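Local atomic coordinates of pancreatic lipase related protein 2 (Equus caballus, PDB entry 1W52), a protein that probably hydrolyses galactolipids and triacylglycerols, releasing fatty acids, as a secreted, calcium-binding lipase of the alpha/beta-hydrolase superfamily. Residues 225-231 / 325-331; 282-286 / 298-302; 371-375 / 386-391; 401-407 / 442-448. All coordinates share one frame; numbering follows the deposited sequence.

Contact 1 of 4, residues 225-231 / 325-331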
# COMPACT_ATOMS: atom_id res chain seq x y z
N HIS A 225 -7.95 -8.71 6.86
CA HIS A 225 -7.42 -10.06 6.89
C HIS A 225 -5.92 -9.95 6.65
O HIS A 225 -5.12 -10.73 7.16
CB HIS A 225 -8.11 -10.97 5.88
CG HIS A 225 -9.58 -11.03 6.10
ND1 HIS A 225 -10.46 -10.22 5.39
CD2 HIS A 225 -10.33 -11.70 7.00
CE1 HIS A 225 -11.69 -10.43 5.82
NE2 HIS A 225 -11.63 -11.30 6.81
N MET A 226 -5.55 -8.93 5.90
CA MET A 226 -4.15 -8.64 5.67
C MET A 226 -3.83 -7.16 5.87
O MET A 226 -4.50 -6.28 5.37
CB MET A 226 -3.85 -9.07 4.26
CG MET A 226 -4.39 -10.42 3.89
SD MET A 226 -3.32 -11.11 2.62
CE MET A 226 -4.11 -10.92 1.18
N ASP A 227 -2.81 -6.88 6.64
CA ASP A 227 -2.38 -5.54 6.90
C ASP A 227 -0.96 -5.51 6.42
O ASP A 227 -0.13 -6.21 6.96
CB ASP A 227 -2.43 -5.26 8.41
CG ASP A 227 -3.86 -5.12 8.91
OD1 ASP A 227 -4.35 -3.94 8.94
OD2 ASP A 227 -4.57 -6.14 9.24
N PHE A 228 -0.70 -4.76 5.35
CA PHE A 228 0.65 -4.57 4.81
C PHE A 228 1.30 -3.31 5.39
O PHE A 228 0.60 -2.29 5.57
CB PHE A 228 0.60 -4.42 3.31
CG PHE A 228 0.02 -5.59 2.59
CD1 PHE A 228 -1.34 -5.82 2.59
CD2 PHE A 228 0.83 -6.44 1.87
CE1 PHE A 228 -1.88 -6.87 1.91
CE2 PHE A 228 0.30 -7.51 1.18
CZ PHE A 228 -1.06 -7.71 1.20
N PHE A 229 2.62 -3.37 5.64
CA PHE A 229 3.39 -2.23 6.17
C PHE A 229 4.62 -1.81 5.34
O PHE A 229 5.76 -2.02 5.77
CB PHE A 229 3.81 -2.56 7.59
CG PHE A 229 2.68 -2.68 8.51
CD1 PHE A 229 1.98 -3.87 8.60
CD2 PHE A 229 2.27 -1.59 9.26
CE1 PHE A 229 0.87 -3.98 9.49
CE2 PHE A 229 1.14 -1.65 10.11
CZ PHE A 229 0.44 -2.85 10.24
N PRO A 230 4.43 -1.21 4.17
CA PRO A 230 5.55 -0.82 3.32
C PRO A 230 6.52 0.08 4.04
O PRO A 230 6.18 1.10 4.67
CB PRO A 230 4.89 -0.02 2.19
CG PRO A 230 3.54 0.37 2.73
CD PRO A 230 3.16 -0.84 3.56
N ASN A 231 7.78 -0.28 3.95
CA ASN A 231 8.78 0.47 4.66
C ASN A 231 8.48 0.58 6.12
O ASN A 231 8.79 1.63 6.70
CB ASN A 231 8.86 1.81 4.04
CG ASN A 231 8.86 1.70 2.52
OD1 ASN A 231 9.72 0.99 1.97
ND2 ASN A 231 7.93 2.39 1.84
N GLN A 325 -3.22 -10.75 9.68
CA GLN A 325 -2.03 -11.30 9.04
C GLN A 325 -1.22 -10.11 8.58
O GLN A 325 -1.72 -9.29 7.81
CB GLN A 325 -2.38 -12.13 7.80
CG GLN A 325 -3.21 -13.40 8.03
CD GLN A 325 -3.55 -14.14 6.72
OE1 GLN A 325 -4.64 -13.95 6.14
NE2 GLN A 325 -2.62 -14.99 6.27
N THR A 326 0.01 -10.01 9.05
CA THR A 326 0.80 -8.85 8.70
C THR A 326 1.96 -9.23 7.83
O THR A 326 2.55 -10.32 7.97
CB THR A 326 1.32 -8.12 9.94
OG1 THR A 326 2.21 -8.97 10.62
CG2 THR A 326 0.26 -7.87 10.99
N PHE A 327 2.27 -8.30 6.92
CA PHE A 327 3.39 -8.40 5.99
C PHE A 327 4.20 -7.06 5.85
O PHE A 327 3.66 -5.96 6.07
CB PHE A 327 2.90 -8.84 4.62
CG PHE A 327 1.91 -9.94 4.67
CD1 PHE A 327 0.61 -9.71 5.18
CD2 PHE A 327 2.25 -11.22 4.21
CE1 PHE A 327 -0.32 -10.73 5.24
CE2 PHE A 327 1.32 -12.23 4.27
CZ PHE A 327 0.03 -11.97 4.79
N PHE A 328 5.47 -7.20 5.46
CA PHE A 328 6.42 -6.11 5.34
C PHE A 328 7.14 -6.15 4.06
O PHE A 328 7.15 -7.10 3.40
CB PHE A 328 7.41 -6.16 6.47
CG PHE A 328 6.78 -5.95 7.79
CD1 PHE A 328 6.55 -7.02 8.64
CD2 PHE A 328 6.36 -4.70 8.18
CE1 PHE A 328 5.94 -6.84 9.91
CE2 PHE A 328 5.74 -4.52 9.44
CZ PHE A 328 5.54 -5.60 10.31
N LEU A 329 7.72 -5.05 3.68
CA LEU A 329 8.40 -4.96 2.41
C LEU A 329 8.99 -3.53 2.27
O LEU A 329 8.76 -2.68 3.15
CB LEU A 329 7.42 -5.28 1.29
CG LEU A 329 6.32 -4.25 1.14
CD1 LEU A 329 5.79 -4.18 -0.34
CD2 LEU A 329 5.24 -4.48 2.16
N ASN A 330 9.72 -3.27 1.19
CA ASN A 330 10.23 -1.93 0.96
C ASN A 330 9.91 -1.45 -0.45
O ASN A 330 10.24 -2.11 -1.41
CB ASN A 330 11.76 -1.88 1.23
CG ASN A 330 12.15 -1.97 2.73
OD1 ASN A 330 13.21 -2.56 3.09
ND2 ASN A 330 11.31 -1.39 3.61
N THR A 331 9.32 -0.27 -0.58
CA THR A 331 9.10 0.33 -1.89
C THR A 331 10.28 1.12 -2.41
O THR A 331 11.27 1.30 -1.74
CB THR A 331 7.92 1.28 -1.83
OG1 THR A 331 8.10 2.15 -0.70
CG2 THR A 331 6.63 0.50 -1.60
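Asn231 closes the end of a parallel strand pairing with Asn330 and Thr331. Asn231 CB lies 4.1 Å from Asn330 ND2. Asn231 CG sits 3.3 Å from Thr331 OG1, and there the amide divides its work: Asn231 OD1 accepts Thr331 N at 2.9 Å and a weak bond from Asn330 ND2, whose stronger partner is Tyr290, while Asn231 ND2 donates almost straight (170°) to Thr331 OG1, which lies in the amide plane. A leucine here would probably leave Thr331 N and OG1 without these mates and free the strand end to shift. Behind this clamp, backbone bonds alternate between strands 226-230 and 325-329: Asp227 N to Gln325 O (2.9 Å), Phe327 N to Asp227 O (3.2 Å), Phe229 N to Phe327 O (2.8 Å). On one face the Phe228 and Phe327 rings are nearly parallel but slid apart (centroids 5.4 Å), with Met226 SD approaching Phe327 obliquely, 4.8 Å from its ring centroid, as a Met-aromatic contact. On the other, Phe229 and Phe328 lie side by side, pointing the same way. Strand 201-204 flanks 226-230 within the central alpha/beta-hydrolase sheet; helix 257-277 meets Pro230 and Asn231 through Tyr271, and helix 290-294 meets Phe328 through Phe293.

Contact 2 of 4, residues 282-286 / 298-302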
# COMPACT_ATOMS: atom_id res chain seq x y z
N PHE A 282 5.52 -5.37 -5.64
CA PHE A 282 5.33 -5.07 -4.23
C PHE A 282 4.98 -6.33 -3.51
O PHE A 282 3.86 -6.48 -3.05
CB PHE A 282 4.19 -4.06 -4.00
CG PHE A 282 4.26 -2.82 -4.86
CD1 PHE A 282 4.68 -1.63 -4.34
CD2 PHE A 282 3.81 -2.83 -6.17
CE1 PHE A 282 4.66 -0.47 -5.13
CE2 PHE A 282 3.81 -1.64 -6.97
CZ PHE A 282 4.25 -0.49 -6.45
N LEU A 283 5.93 -7.24 -3.41
CA LEU A 283 5.66 -8.49 -2.74
C LEU A 283 5.82 -8.36 -1.25
O LEU A 283 6.87 -8.04 -0.77
CB LEU A 283 6.63 -9.56 -3.21
CG LEU A 283 6.56 -10.13 -4.65
CD1 LEU A 283 7.07 -9.17 -5.77
CD2 LEU A 283 7.38 -11.41 -4.65
N ALA A 284 4.78 -8.63 -0.49
CA ALA A 284 4.92 -8.56 0.93
C ALA A 284 5.44 -9.86 1.52
O ALA A 284 5.21 -10.95 1.01
CB ALA A 284 3.60 -8.20 1.54
N TYR A 285 6.14 -9.75 2.63
CA TYR A 285 6.75 -10.92 3.26
C TYR A 285 6.14 -10.99 4.63
O TYR A 285 5.95 -9.96 5.25
CB TYR A 285 8.27 -10.77 3.41
CG TYR A 285 9.04 -10.70 2.11
CD1 TYR A 285 8.85 -9.65 1.26
CD2 TYR A 285 9.93 -11.69 1.73
CE1 TYR A 285 9.49 -9.56 0.10
CE2 TYR A 285 10.60 -11.59 0.50
CZ TYR A 285 10.36 -10.50 -0.29
OH TYR A 285 10.95 -10.24 -1.50
N PRO A 286 5.85 -12.16 5.15
CA PRO A 286 5.19 -12.22 6.46
C PRO A 286 6.26 -12.10 7.52
O PRO A 286 7.39 -12.47 7.18
CB PRO A 286 4.51 -13.59 6.43
CG PRO A 286 4.72 -14.05 4.94
CD PRO A 286 6.07 -13.49 4.58
N CYS A 298 12.73 -13.30 7.87
CA CYS A 298 11.57 -13.61 7.04
C CYS A 298 11.83 -13.55 5.54
O CYS A 298 11.07 -12.93 4.78
CB CYS A 298 10.45 -12.67 7.41
SG CYS A 298 10.20 -12.56 9.21
N PHE A 299 12.90 -14.21 5.10
CA PHE A 299 13.29 -14.24 3.69
C PHE A 299 13.68 -15.69 3.21
O PHE A 299 14.21 -16.49 3.97
CB PHE A 299 14.41 -13.23 3.51
CG PHE A 299 14.90 -13.05 2.09
CD1 PHE A 299 15.87 -13.86 1.58
CD2 PHE A 299 14.43 -12.02 1.29
CE1 PHE A 299 16.34 -13.68 0.26
CE2 PHE A 299 14.90 -11.82 -0.05
CZ PHE A 299 15.85 -12.66 -0.56
N PRO A 300 13.41 -16.04 1.95
CA PRO A 300 12.67 -15.23 0.97
C PRO A 300 11.18 -15.53 0.98
O PRO A 300 10.66 -16.05 1.97
CB PRO A 300 13.31 -15.64 -0.37
CG PRO A 300 13.75 -17.01 -0.15
CD PRO A 300 13.87 -17.30 1.36
N CYS A 301 10.49 -15.16 -0.09
CA CYS A 301 9.10 -15.46 -0.19
C CYS A 301 8.88 -16.88 0.31
O CYS A 301 9.73 -17.74 0.01
CB CYS A 301 8.68 -15.32 -1.64
SG CYS A 301 8.57 -13.58 -2.13
N PRO A 302 7.77 -17.12 1.03
CA PRO A 302 7.48 -18.40 1.71
C PRO A 302 7.04 -19.53 0.74
O PRO A 302 7.02 -19.30 -0.49
CB PRO A 302 6.32 -18.04 2.64
CG PRO A 302 5.58 -17.01 1.87
CD PRO A 302 6.64 -16.17 1.19
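Tyr285 and Cys301 both turn CG or SG away from their own carbonyl carbon (chi1 -65° and -74°), and these rotations bring ring and sulfur together. Cys301 SG stands 4.4 Å from the centroid of the Tyr285 ring, 33° off its normal, an oblique sulfur-aromatic contact. The same sulfur also meets Leu283 CD2 at 3.5 Å. At the start of the loop, Tyr285 CD2 comes to 3.5 Å from Cys298 O, and Tyr285 CE2 to 3.9 Å from Phe299 CD2. Segment 282-286 carries the short, weakly bonded strand at the border of the lipase domain's central sheet, and 298-302 is an irregular loop held by two disulfides, Cys298 with Cys287 and Cys301 with Cys306. The Cys287 link brings the loop back to the residue that follows Pro286, and Pro286 O accordingly sits against Cys298 CB. A cis peptide precedes Pro300, whose CB lies over the centre of one face of the Phe299 ring. At the far end the two prolines touch lightly, Pro286 CG to Pro302 CG at 4.4 Å. Outward, Arg341 of strand 340-344 packs on Tyr285 and Phe299, and Arg343 on Phe299.

Contact 3 of 4, residues 371-375 / 386-391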
# COMPACT_ATOMS: atom_id res chain seq x y z
N GLN A 371 25.55 1.37 -6.13
CA GLN A 371 26.53 0.79 -5.20
C GLN A 371 25.73 0.25 -4.02
O GLN A 371 24.65 0.75 -3.77
CB GLN A 371 27.62 1.79 -4.76
CG GLN A 371 28.80 2.05 -5.79
CD GLN A 371 29.98 1.04 -5.74
OE1 GLN A 371 30.52 0.75 -4.67
NE2 GLN A 371 30.37 0.52 -6.90
N TYR A 372 26.21 -0.77 -3.32
CA TYR A 372 25.40 -1.42 -2.28
C TYR A 372 26.21 -1.80 -1.07
O TYR A 372 26.70 -2.91 -0.95
CB TYR A 372 24.67 -2.67 -2.82
CG TYR A 372 23.30 -2.40 -3.40
CD1 TYR A 372 23.19 -1.78 -4.62
CD2 TYR A 372 22.12 -2.76 -2.74
CE1 TYR A 372 21.98 -1.51 -5.17
CE2 TYR A 372 20.89 -2.49 -3.30
CZ TYR A 372 20.85 -1.85 -4.52
OH TYR A 372 19.69 -1.51 -5.18
N GLU A 373 26.36 -0.88 -0.14
CA GLU A 373 27.17 -1.16 1.00
C GLU A 373 26.57 -2.34 1.77
O GLU A 373 25.59 -2.17 2.48
CB GLU A 373 27.29 0.07 1.92
CG GLU A 373 27.94 -0.26 3.27
CD GLU A 373 27.80 0.84 4.31
OE1 GLU A 373 28.03 2.02 3.95
OE2 GLU A 373 27.49 0.50 5.49
N ILE A 374 27.18 -3.52 1.68
CA ILE A 374 26.68 -4.69 2.43
C ILE A 374 27.24 -4.79 3.86
O ILE A 374 26.71 -5.50 4.72
CB ILE A 374 27.01 -6.01 1.68
CG1 ILE A 374 26.72 -5.90 0.18
CG2 ILE A 374 26.25 -7.20 2.28
CD1 ILE A 374 25.32 -5.52 -0.16
N PHE A 375 28.35 -4.10 4.10
CA PHE A 375 28.97 -4.13 5.43
C PHE A 375 30.02 -3.07 5.66
O PHE A 375 30.83 -2.79 4.78
CB PHE A 375 29.63 -5.48 5.65
CG PHE A 375 29.77 -5.86 7.09
CD1 PHE A 375 28.72 -5.67 7.99
CD2 PHE A 375 30.93 -6.46 7.54
CE1 PHE A 375 28.84 -6.05 9.32
CE2 PHE A 375 31.05 -6.84 8.86
CZ PHE A 375 30.00 -6.63 9.75
N THR A 386 26.26 -11.24 5.46
CA THR A 386 25.07 -11.01 4.59
C THR A 386 24.29 -9.73 4.89
O THR A 386 24.37 -9.17 6.00
CB THR A 386 24.03 -12.17 4.67
OG1 THR A 386 23.77 -12.51 6.03
CG2 THR A 386 24.54 -13.41 4.12
N LEU A 387 23.48 -9.33 3.91
CA LEU A 387 22.52 -8.23 4.06
C LEU A 387 21.47 -8.15 2.90
O LEU A 387 21.82 -8.09 1.72
CB LEU A 387 23.24 -6.87 4.21
CG LEU A 387 22.37 -5.63 4.49
CD1 LEU A 387 22.15 -5.39 5.99
CD2 LEU A 387 22.97 -4.41 3.79
N ASP A 388 20.19 -8.11 3.28
CA ASP A 388 19.10 -8.04 2.32
C ASP A 388 19.01 -6.66 1.74
O ASP A 388 19.27 -5.71 2.43
CB ASP A 388 17.82 -8.45 3.04
CG ASP A 388 17.87 -9.92 3.45
OD1 ASP A 388 18.39 -10.70 2.61
OD2 ASP A 388 17.45 -10.41 4.54
N VAL A 389 18.71 -6.54 0.47
CA VAL A 389 18.74 -5.23 -0.16
C VAL A 389 17.59 -5.03 -1.17
O VAL A 389 16.96 -5.98 -1.55
CB VAL A 389 20.12 -4.94 -0.83
CG1 VAL A 389 21.26 -5.22 0.12
CG2 VAL A 389 20.29 -5.69 -2.17
N ASP A 390 17.32 -3.79 -1.60
CA ASP A 390 16.11 -3.51 -2.35
C ASP A 390 16.45 -2.93 -3.71
O ASP A 390 17.10 -1.89 -3.79
CB ASP A 390 15.20 -2.58 -1.55
CG ASP A 390 14.76 -3.21 -0.23
OD1 ASP A 390 14.13 -4.28 -0.28
OD2 ASP A 390 14.99 -2.73 0.90
N VAL A 391 16.04 -3.61 -4.78
CA VAL A 391 16.43 -3.20 -6.12
C VAL A 391 15.30 -2.44 -6.81
O VAL A 391 14.40 -3.04 -7.35
CB VAL A 391 16.98 -4.41 -7.01
CG1 VAL A 391 17.29 -3.97 -8.44
CG2 VAL A 391 18.26 -5.03 -6.38
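Tyr372 lays one side of its ring against Val389, and this is the close-fitting half of the contact. CE2 of Tyr372 meets Val389 CG2 at 3.4 Å, and Tyr372 CD2 meets Val389 CB at 3.5 Å, the two side chains crossing at a slant. The valine is turned so that CG1 is opposite its carbonyl carbon (chi1 -50°); CG2 then meets the CD2-CE2 side of the tyrosine and CG1 faces Ile374, whose CD1 is 4.1 Å from Val389 CG1. Ile374 also sets its CG2 3.6 Å from Leu387 CB, so two branches of one isoleucine touch two residues of strand 387-391 that point to the same side. Beyond Leu387 the fit slackens toward solvent. Leu387 CD2 reaches only Glu373 O, at 3.7 Å, and CA of Ile374, while the side chains of Glu373 and exposed Thr386 point away from the partner segment. Both segments belong to the PLAT domain, a beta-sandwich fold, where 387-391 pairs antiparallel with 340-344. On the opposite side of the strand from Val389, Asp388 and Asp390 form salt bridges to Arg343 and Arg341. The single cross-segment hydrogen bond runs from Tyr372 OH to Asp390 O (3.0 Å), the hydroxyl standing above the carbonyl plane, 43° out of it. The contact thus joins loop to strand mainly by apolar burial, with one off-axis polar tie fixing where the phenol ends.

Contact 4 of 4, residues 401-407 / 442-448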
# COMPACT_ATOMS: atom_id res chain seq x y z
N VAL A 401 28.25 -9.49 -10.86
CA VAL A 401 28.50 -8.53 -9.76
C VAL A 401 29.77 -7.68 -10.03
O VAL A 401 30.42 -7.88 -11.07
CB VAL A 401 28.62 -9.21 -8.31
CG1 VAL A 401 27.62 -10.33 -8.12
CG2 VAL A 401 30.04 -9.70 -7.98
N LYS A 402 30.10 -6.75 -9.11
CA LYS A 402 31.33 -5.91 -9.25
C LYS A 402 32.20 -5.70 -8.00
O LYS A 402 33.41 -5.51 -8.14
CB LYS A 402 30.99 -4.55 -9.89
CG LYS A 402 30.98 -4.56 -11.44
CD LYS A 402 32.09 -5.44 -12.07
CE LYS A 402 31.62 -6.10 -13.39
NZ LYS A 402 32.55 -7.15 -13.91
N PHE A 403 31.66 -5.77 -6.79
CA PHE A 403 32.45 -5.54 -5.54
C PHE A 403 32.91 -4.05 -5.38
O PHE A 403 32.17 -3.12 -5.75
CB PHE A 403 33.66 -6.50 -5.44
CG PHE A 403 34.11 -6.79 -4.02
CD1 PHE A 403 33.22 -7.26 -3.07
CD2 PHE A 403 35.43 -6.63 -3.63
CE1 PHE A 403 33.62 -7.54 -1.75
CE2 PHE A 403 35.82 -6.92 -2.31
CZ PHE A 403 34.91 -7.37 -1.37
N VAL A 404 34.09 -3.78 -4.70
CA VAL A 404 34.79 -2.49 -4.51
C VAL A 404 34.92 -2.39 -3.00
O VAL A 404 34.23 -3.10 -2.25
CB VAL A 404 34.08 -1.18 -5.00
CG1 VAL A 404 34.78 0.06 -4.45
CG2 VAL A 404 34.09 -1.08 -6.52
N TRP A 405 35.76 -1.76 -2.42
CA TRP A 405 35.80 -1.57 -0.98
C TRP A 405 36.86 -0.51 -0.61
O TRP A 405 37.86 -0.29 -1.32
CB TRP A 405 35.99 -2.89 -0.23
CG TRP A 405 37.33 -3.47 -0.37
CD1 TRP A 405 37.94 -3.87 -1.53
CD2 TRP A 405 38.27 -3.73 0.69
NE1 TRP A 405 39.19 -4.37 -1.25
CE2 TRP A 405 39.42 -4.30 0.10
CE3 TRP A 405 38.25 -3.54 2.09
CZ2 TRP A 405 40.55 -4.68 0.85
CZ3 TRP A 405 39.37 -3.91 2.83
CH2 TRP A 405 40.50 -4.47 2.21
N ASN A 406 36.59 0.14 0.51
CA ASN A 406 37.29 1.34 0.90
C ASN A 406 37.73 1.23 2.35
O ASN A 406 37.36 0.27 3.03
CB ASN A 406 36.37 2.53 0.65
CG ASN A 406 36.07 2.73 -0.83
OD1 ASN A 406 34.97 2.44 -1.30
ND2 ASN A 406 37.05 3.22 -1.56
N LYS A 407 38.50 2.22 2.80
CA LYS A 407 39.21 2.18 4.09
C LYS A 407 38.51 2.98 5.23
O LYS A 407 37.81 3.95 4.99
CB LYS A 407 40.63 2.73 3.86
CG LYS A 407 41.37 2.20 2.60
CD LYS A 407 42.12 0.90 2.89
CE LYS A 407 43.41 0.77 2.08
NZ LYS A 407 44.61 0.63 2.97
N GLN A 442 43.94 -6.93 -3.59
CA GLN A 442 43.98 -6.20 -2.32
C GLN A 442 42.75 -5.33 -2.13
O GLN A 442 41.72 -5.83 -1.68
CB GLN A 442 45.28 -5.36 -2.24
CG GLN A 442 46.58 -6.17 -2.30
CD GLN A 442 47.82 -5.32 -2.19
OE1 GLN A 442 47.82 -4.14 -2.55
NE2 GLN A 442 48.90 -5.91 -1.68
N ASP A 443 42.86 -4.05 -2.52
CA ASP A 443 41.88 -3.01 -2.21
C ASP A 443 41.34 -2.34 -3.46
O ASP A 443 41.95 -2.44 -4.52
CB ASP A 443 42.49 -1.93 -1.31
CG ASP A 443 41.45 -0.96 -0.79
OD1 ASP A 443 41.12 0.00 -1.50
OD2 ASP A 443 40.90 -1.10 0.31
N ASN A 444 40.19 -1.68 -3.32
CA ASN A 444 39.64 -0.82 -4.37
C ASN A 444 39.81 -1.45 -5.75
O ASN A 444 40.64 -1.01 -6.56
CB ASN A 444 40.29 0.58 -4.33
CG ASN A 444 39.28 1.67 -4.38
OD1 ASN A 444 38.83 2.07 -5.44
ND2 ASN A 444 38.91 2.16 -3.23
N VAL A 445 39.04 -2.51 -6.01
CA VAL A 445 39.04 -3.15 -7.33
C VAL A 445 37.60 -3.47 -7.74
O VAL A 445 36.69 -3.42 -6.91
CB VAL A 445 39.96 -4.43 -7.35
CG1 VAL A 445 40.26 -4.89 -8.79
CG2 VAL A 445 41.27 -4.18 -6.62
N GLU A 446 37.38 -3.77 -9.02
CA GLU A 446 36.11 -4.35 -9.45
C GLU A 446 36.28 -5.85 -9.80
O GLU A 446 35.78 -6.34 -10.84
CB GLU A 446 35.50 -3.52 -10.57
CG GLU A 446 35.04 -2.17 -10.06
CD GLU A 446 34.99 -1.11 -11.15
OE1 GLU A 446 36.02 -0.91 -11.82
OE2 GLU A 446 33.93 -0.48 -11.33
N GLN A 447 36.99 -6.54 -8.89
CA GLN A 447 37.13 -8.01 -8.80
C GLN A 447 35.81 -8.71 -9.12
O GLN A 447 35.04 -9.01 -8.20
CB GLN A 447 37.61 -8.38 -7.37
CG GLN A 447 37.16 -9.73 -6.77
CD GLN A 447 37.36 -9.81 -5.27
OE1 GLN A 447 36.82 -10.69 -4.59
NE2 GLN A 447 38.13 -8.90 -4.76
N SER A 448 35.53 -8.98 -10.40
CA SER A 448 34.21 -9.49 -10.79
C SER A 448 34.08 -11.00 -10.50
O SER A 448 34.41 -11.83 -11.36
CB SER A 448 33.91 -9.17 -12.26
OG SER A 448 34.23 -7.82 -12.56
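Trp405 meets the 442-448 segment by edge and by face. Its NE1 donates to Gln442 O at 3.0 Å, the donor in the carbonyl plane and on a lone pair, though the bond is clearly bent at the N-H. Over the centre of one face stands Asp443 OD2, 3.5 Å above the ring plane, its carboxylate turned 43° from the indole. The indole takes this place because CG is tucked between the backbone N and the carbonyl carbon (chi1 71°). A serine here would probably leave Gln442 O without its donor and open a gap beneath the Asp443 carboxylate. The Lys407 chain crosses that carboxylate obliquely, Lys407 CD 3.5 Å from Asp443 OD2; the charged ends stay apart, Lys407 NZ being 4.9 Å from Asp443 OD2. The two segments run in opposite directions through loops of the PLAT beta-sandwich, joined by little regular backbone bonding: Asn444 N gives Trp405 O a weak bond, and Val404 CA makes a CA-H...O contact with Val445 O (3.2 Å). Farther along, Val404 CG2 lies beside Glu446 CG at 3.8 Å, and Phe403 and Gln447 run side by side, ring and amide planes 41° apart. Behind them, Leu358 packs on Phe403 and Leu379 on Trp405.

How the contacts relate
The contacts step outward from the lipase domain into the PLAT domain. Contacts 1 and 2 share the central sheet, centres about 9 Å apart, with Phe328 N probably bonded to Tyr285 O (2.8 Å), and contact 2 nests within the loop contact 1 closes. Both reach contact 3 across the domain boundary: Asn330 approaches Asp390, and Phe299 packs on Asp388. Contact 4 lies about 15 Å beyond contact 3 between centres, where Gln371 grazes Phe403 and Val404, and about 35 Å from contact 1. Contact 1 lies nearest the annotated sites, the others away from them: Phe229 lies near, without touching, the predicted Ser154-His265-Asp178 triad, and the His225 side chain is about 11 Å from a bound calcium ion.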